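Local coordinates for protein chloromuconate cycloisomerase (Rhodococcus opacus, PDB 4M0X) that is an enzyme of the enolase superfamily that binds a manganese ion at the mouth of its beta/alpha barrel, at residues Gln223-Arg227 with Asp247-Thr251; Thr251-Ile257 with Glu283-Ile287. The contacts are given in a common frame with arbitrary orientation. Residues are numbered along the deposited sequence.

Overall arrangement
Both contacts belong to the beta/alpha barrel of the enolase-type domain, and the chain runs from one into the other through Thr251, which they share. Contact 1 lies at the C-terminal ends of neighbouring parallel strands, where the loops after strands 220-222 and 244-246 meet beside the manganese ion; it is buried and polar, made of hydrogen bonds, a metal ligand and metal-bound waters. Contact 2, its centre about 13 Å from that of contact 1, lies in the outer layer, where helices 253-262 and 278-291 pack through aliphatic side chains; it is partly buried and another subunit covers part of it. Val250 of contact 1 packs on Ala256 and Ile284 of contact 2.

Contact 1. Residues Gln223-Arg227 with Asp247-Thr251. With MN (manganese (II) ion), chain C.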
# COMPACT_ATOMS: atom_id res chain seq x y z
N GLN A 223 20.54 -8.74 -13.65
CA GLN A 223 21.02 -7.81 -12.64
C GLN A 223 21.55 -6.52 -13.21
O GLN A 223 22.76 -6.31 -13.25
CB GLN A 223 22.13 -8.46 -11.83
CG GLN A 223 22.38 -7.72 -10.51
CD GLN A 223 21.22 -7.88 -9.58
OE1 GLN A 223 20.75 -8.99 -9.34
NE2 GLN A 223 20.72 -6.76 -9.07
N PRO A 224 20.66 -5.63 -13.66
CA PRO A 224 21.27 -4.42 -14.27
C PRO A 224 21.78 -3.41 -13.22
O PRO A 224 22.84 -2.80 -13.40
CB PRO A 224 20.14 -3.84 -15.11
CG PRO A 224 18.90 -4.37 -14.49
CD PRO A 224 19.21 -5.69 -13.85
N ILE A 225 21.03 -3.23 -12.15
CA ILE A 225 21.40 -2.28 -11.12
C ILE A 225 21.85 -3.04 -9.87
O ILE A 225 21.74 -4.27 -9.83
CB ILE A 225 20.27 -1.28 -10.82
CG1 ILE A 225 18.99 -1.98 -10.37
CG2 ILE A 225 19.96 -0.48 -12.07
CD1 ILE A 225 17.97 -1.04 -9.72
N ALA A 226 22.35 -2.30 -8.88
CA ALA A 226 22.86 -2.86 -7.60
C ALA A 226 21.95 -3.95 -6.96
O ALA A 226 20.76 -3.92 -7.16
CB ALA A 226 23.16 -1.73 -6.61
N ARG A 227 22.51 -4.87 -6.19
CA ARG A 227 21.76 -6.01 -5.66
C ARG A 227 20.71 -5.66 -4.61
O ARG A 227 19.71 -6.37 -4.44
CB ARG A 227 22.70 -7.08 -5.10
CG ARG A 227 23.38 -6.71 -3.81
CD ARG A 227 24.55 -7.64 -3.55
NE ARG A 227 25.64 -7.34 -4.46
CZ ARG A 227 26.64 -8.18 -4.74
NH1 ARG A 227 26.68 -9.37 -4.18
NH2 ARG A 227 27.58 -7.82 -5.58
N ASP A 247 20.13 -12.04 -10.07
CA ASP A 247 21.24 -12.96 -9.91
C ASP A 247 21.81 -12.63 -8.53
O ASP A 247 21.37 -13.23 -7.53
CB ASP A 247 22.27 -12.82 -11.03
CG ASP A 247 23.54 -13.65 -10.77
OD1 ASP A 247 23.55 -14.46 -9.81
OD2 ASP A 247 24.54 -13.48 -11.51
N GLU A 248 22.74 -11.67 -8.46
CA GLU A 248 23.32 -11.18 -7.19
C GLU A 248 22.26 -10.88 -6.12
O GLU A 248 22.56 -10.93 -4.93
CB GLU A 248 24.09 -9.88 -7.40
CG GLU A 248 25.46 -9.97 -8.06
CD GLU A 248 25.37 -9.95 -9.57
OE1 GLU A 248 24.27 -10.26 -10.14
OE2 GLU A 248 26.40 -9.62 -10.19
N SER A 249 21.04 -10.53 -6.55
CA SER A 249 19.95 -10.18 -5.65
C SER A 249 19.29 -11.40 -5.03
O SER A 249 18.65 -11.25 -3.98
CB SER A 249 18.90 -9.34 -6.37
OG SER A 249 19.31 -7.98 -6.54
N VAL A 250 19.40 -12.57 -5.68
CA VAL A 250 18.91 -13.84 -5.11
C VAL A 250 20.02 -14.75 -4.72
O VAL A 250 20.56 -15.51 -5.53
CB VAL A 250 18.12 -14.74 -6.06
CG1 VAL A 250 16.67 -14.89 -5.61
CG2 VAL A 250 18.29 -14.35 -7.52
N THR A 251 20.37 -14.73 -3.46
CA THR A 251 21.34 -15.70 -3.03
C THR A 251 20.77 -16.48 -1.90
O THR A 251 21.36 -17.45 -1.48
CB THR A 251 22.62 -15.06 -2.55
OG1 THR A 251 22.33 -14.35 -1.34
CG2 THR A 251 23.18 -14.11 -3.61
MN MN C . 25.18 -12.68 -13.49
O HOH W 1 27.09 -11.78 -12.17
O HOH W 2 24.55 -10.72 -12.64
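The manganese site at the mouth of the beta/alpha barrel is flanked here by two successive strand-to-helix loops, the second of which supplies a ligand. Asp247 OD2 binds MN at 2.2 Å, and Glu222 and Asp196, at the ends of the two preceding strands, supply the other protein ligands; Asp247 OD1 is salt-bridged to Lys271. Water 2 and water 1 lie 2.2 Å and 2.5 Å from MN and donate to Glu248, water 2 to OE1 at 2.6 Å and water 1 to OE2 at 3.0 Å, so this carboxylate reaches the ion indirectly, in its second shell. Carboxylates at the C-terminal ends of successive barrel strands are the hallmark of the enolase superfamily. A type I turn, closed by Val250 N to Asp247 O at 2.8 Å, bends 247-250 around the amide of Gln223. Gln223 OE1 accepts from Asp247 N and from Ser249 N, each at 3.2 Å, while its NE2 donates to Ser249 OG at 3.1 Å and to Ile225 O at 2.8 Å. Ser249 OG in turn donates to Arg227 O at 2.7 Å. Glu248 CG lies over one face of the Arg227 guanidinium, whose NH2 bonds Trp58 O and which makes a cation-pi contact with Phe98 of a second subunit.

Contact 2. Residues Thr251-Ile257 with Glu283-Ile287; sequences TTVQQAI and EIAAI
Two right-handed alpha-helical segments, 253-257 and 283-287, run side by side in nearly the same direction, their axes 11° apart and 9.1 Å apart at closest approach. Thr252, extended at phi/psi -137/156, leads into the first helix as its N-cap: with chi1 near +77° (p), its OG1 accepts from Gln255 N at 3.2 Å and, weakly, from Gln254 N at 3.3 Å. The first helical turn follows, with Ala256 N bonded to Thr252 O at 2.9 Å. The register is set by Val253 opposite Ile284, CA to CA 5.1 Å. Such neighbouring, near-parallel helices are characteristic of the outer layer of a beta/alpha barrel, where each strand is followed by a helix; strand 267-270 lies beneath this pair, its Phe268 touching both Ala256 and Ile284. The interface is aliphatic. Ile284, in the mt rotamer, reaches along the start of the first helix: its CG1 lies 3.8 Å from Val253 N, and its CD1 is 3.9 Å from Thr252 C and 4.0 Å from Thr251 O. The short Ala256 leaves a hollow into which the CG2 methyls of Ile284 and Ile287 fit, 4.2 Å and 3.8 Å from Ala256 CB. The CA-to-CB bond of Ile287, chi1 m, points at the first helix, and its CG2 also lies 4.3 Å from Ile257 CG1. Val253, chi1 p, sets CG2 3.8 Å from Glu283 CB, while the Glu283 carboxylate is salt-bridged to Arg280. Ala290 of a third subunit packs on Val253 and Ile257.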
# COMPACT_ATOMS: atom_id res chain seq x y z
N THR A 251 20.37 -14.73 -3.46
CA THR A 251 21.34 -15.70 -3.03
C THR A 251 20.77 -16.48 -1.90
O THR A 251 21.36 -17.45 -1.48
CB THR A 251 22.62 -15.06 -2.55
OG1 THR A 251 22.33 -14.35 -1.34
CG2 THR A 251 23.18 -14.11 -3.61
N THR A 252 19.64 -16.05 -1.37
CA THR A 252 19.04 -16.79 -0.28
C THR A 252 17.56 -16.88 -0.54
O THR A 252 16.98 -16.06 -1.25
CB THR A 252 19.28 -16.17 1.14
OG1 THR A 252 18.43 -15.02 1.35
CG2 THR A 252 20.74 -15.79 1.35
N VAL A 253 17.00 -17.90 0.05
CA VAL A 253 15.59 -18.20 0.10
C VAL A 253 14.77 -17.03 0.69
O VAL A 253 13.63 -16.79 0.29
CB VAL A 253 15.43 -19.58 0.86
CG1 VAL A 253 15.38 -19.42 2.38
CG2 VAL A 253 14.27 -20.39 0.35
N GLN A 254 15.34 -16.27 1.62
CA GLN A 254 14.64 -15.11 2.18
C GLN A 254 14.58 -13.98 1.14
O GLN A 254 13.58 -13.26 1.04
CB GLN A 254 15.30 -14.62 3.49
CG GLN A 254 15.10 -15.53 4.69
CD GLN A 254 16.15 -16.65 4.86
OE1 GLN A 254 17.34 -16.50 4.53
NE2 GLN A 254 15.72 -17.77 5.41
N GLN A 255 15.67 -13.82 0.38
CA GLN A 255 15.73 -12.83 -0.70
C GLN A 255 14.76 -13.20 -1.81
O GLN A 255 14.07 -12.32 -2.33
CB GLN A 255 17.15 -12.72 -1.23
CG GLN A 255 18.09 -12.41 -0.10
CD GLN A 255 19.50 -12.08 -0.53
OE1 GLN A 255 19.98 -10.98 -0.26
NE2 GLN A 255 20.17 -13.01 -1.19
N ALA A 256 14.71 -14.49 -2.14
CA ALA A 256 13.76 -15.03 -3.07
C ALA A 256 12.37 -14.54 -2.73
O ALA A 256 11.68 -13.98 -3.57
CB ALA A 256 13.79 -16.55 -3.03
N ILE A 257 11.97 -14.73 -1.48
CA ILE A 257 10.66 -14.33 -1.06
C ILE A 257 10.45 -12.82 -1.15
O ILE A 257 9.45 -12.36 -1.71
CB ILE A 257 10.37 -14.90 0.34
CG1 ILE A 257 9.66 -16.25 0.16
CG2 ILE A 257 9.57 -13.90 1.20
CD1 ILE A 257 9.47 -17.04 1.44
N GLU A 283 15.45 -24.84 -3.16
CA GLU A 283 14.42 -24.14 -2.42
C GLU A 283 14.13 -22.82 -3.11
O GLU A 283 12.98 -22.48 -3.31
CB GLU A 283 14.78 -23.97 -0.93
CG GLU A 283 14.59 -25.25 -0.11
CD GLU A 283 15.05 -25.13 1.36
OE1 GLU A 283 14.77 -26.05 2.20
OE2 GLU A 283 15.70 -24.09 1.69
N ILE A 284 15.18 -22.09 -3.50
CA ILE A 284 15.02 -20.85 -4.27
C ILE A 284 14.22 -21.08 -5.55
O ILE A 284 13.34 -20.29 -5.91
CB ILE A 284 16.37 -20.16 -4.57
CG1 ILE A 284 17.03 -19.70 -3.28
CG2 ILE A 284 16.21 -18.96 -5.48
CD1 ILE A 284 18.49 -19.33 -3.45
N ALA A 285 14.47 -22.19 -6.20
CA ALA A 285 13.75 -22.48 -7.41
C ALA A 285 12.31 -22.84 -7.06
O ALA A 285 11.38 -22.50 -7.81
CB ALA A 285 14.44 -23.60 -8.19
N ALA A 286 12.11 -23.51 -5.93
CA ALA A 286 10.76 -23.85 -5.49
C ALA A 286 9.92 -22.58 -5.29
O ALA A 286 8.72 -22.57 -5.61
CB ALA A 286 10.81 -24.68 -4.22
N ILE A 287 10.56 -21.54 -4.75
CA ILE A 287 9.96 -20.23 -4.57
C ILE A 287 9.65 -19.56 -5.92
O ILE A 287 8.55 -19.01 -6.09
CB ILE A 287 10.81 -19.30 -3.65
CG1 ILE A 287 10.64 -19.72 -2.20
CG2 ILE A 287 10.34 -17.85 -3.73
CD1 ILE A 287 11.93 -19.71 -1.41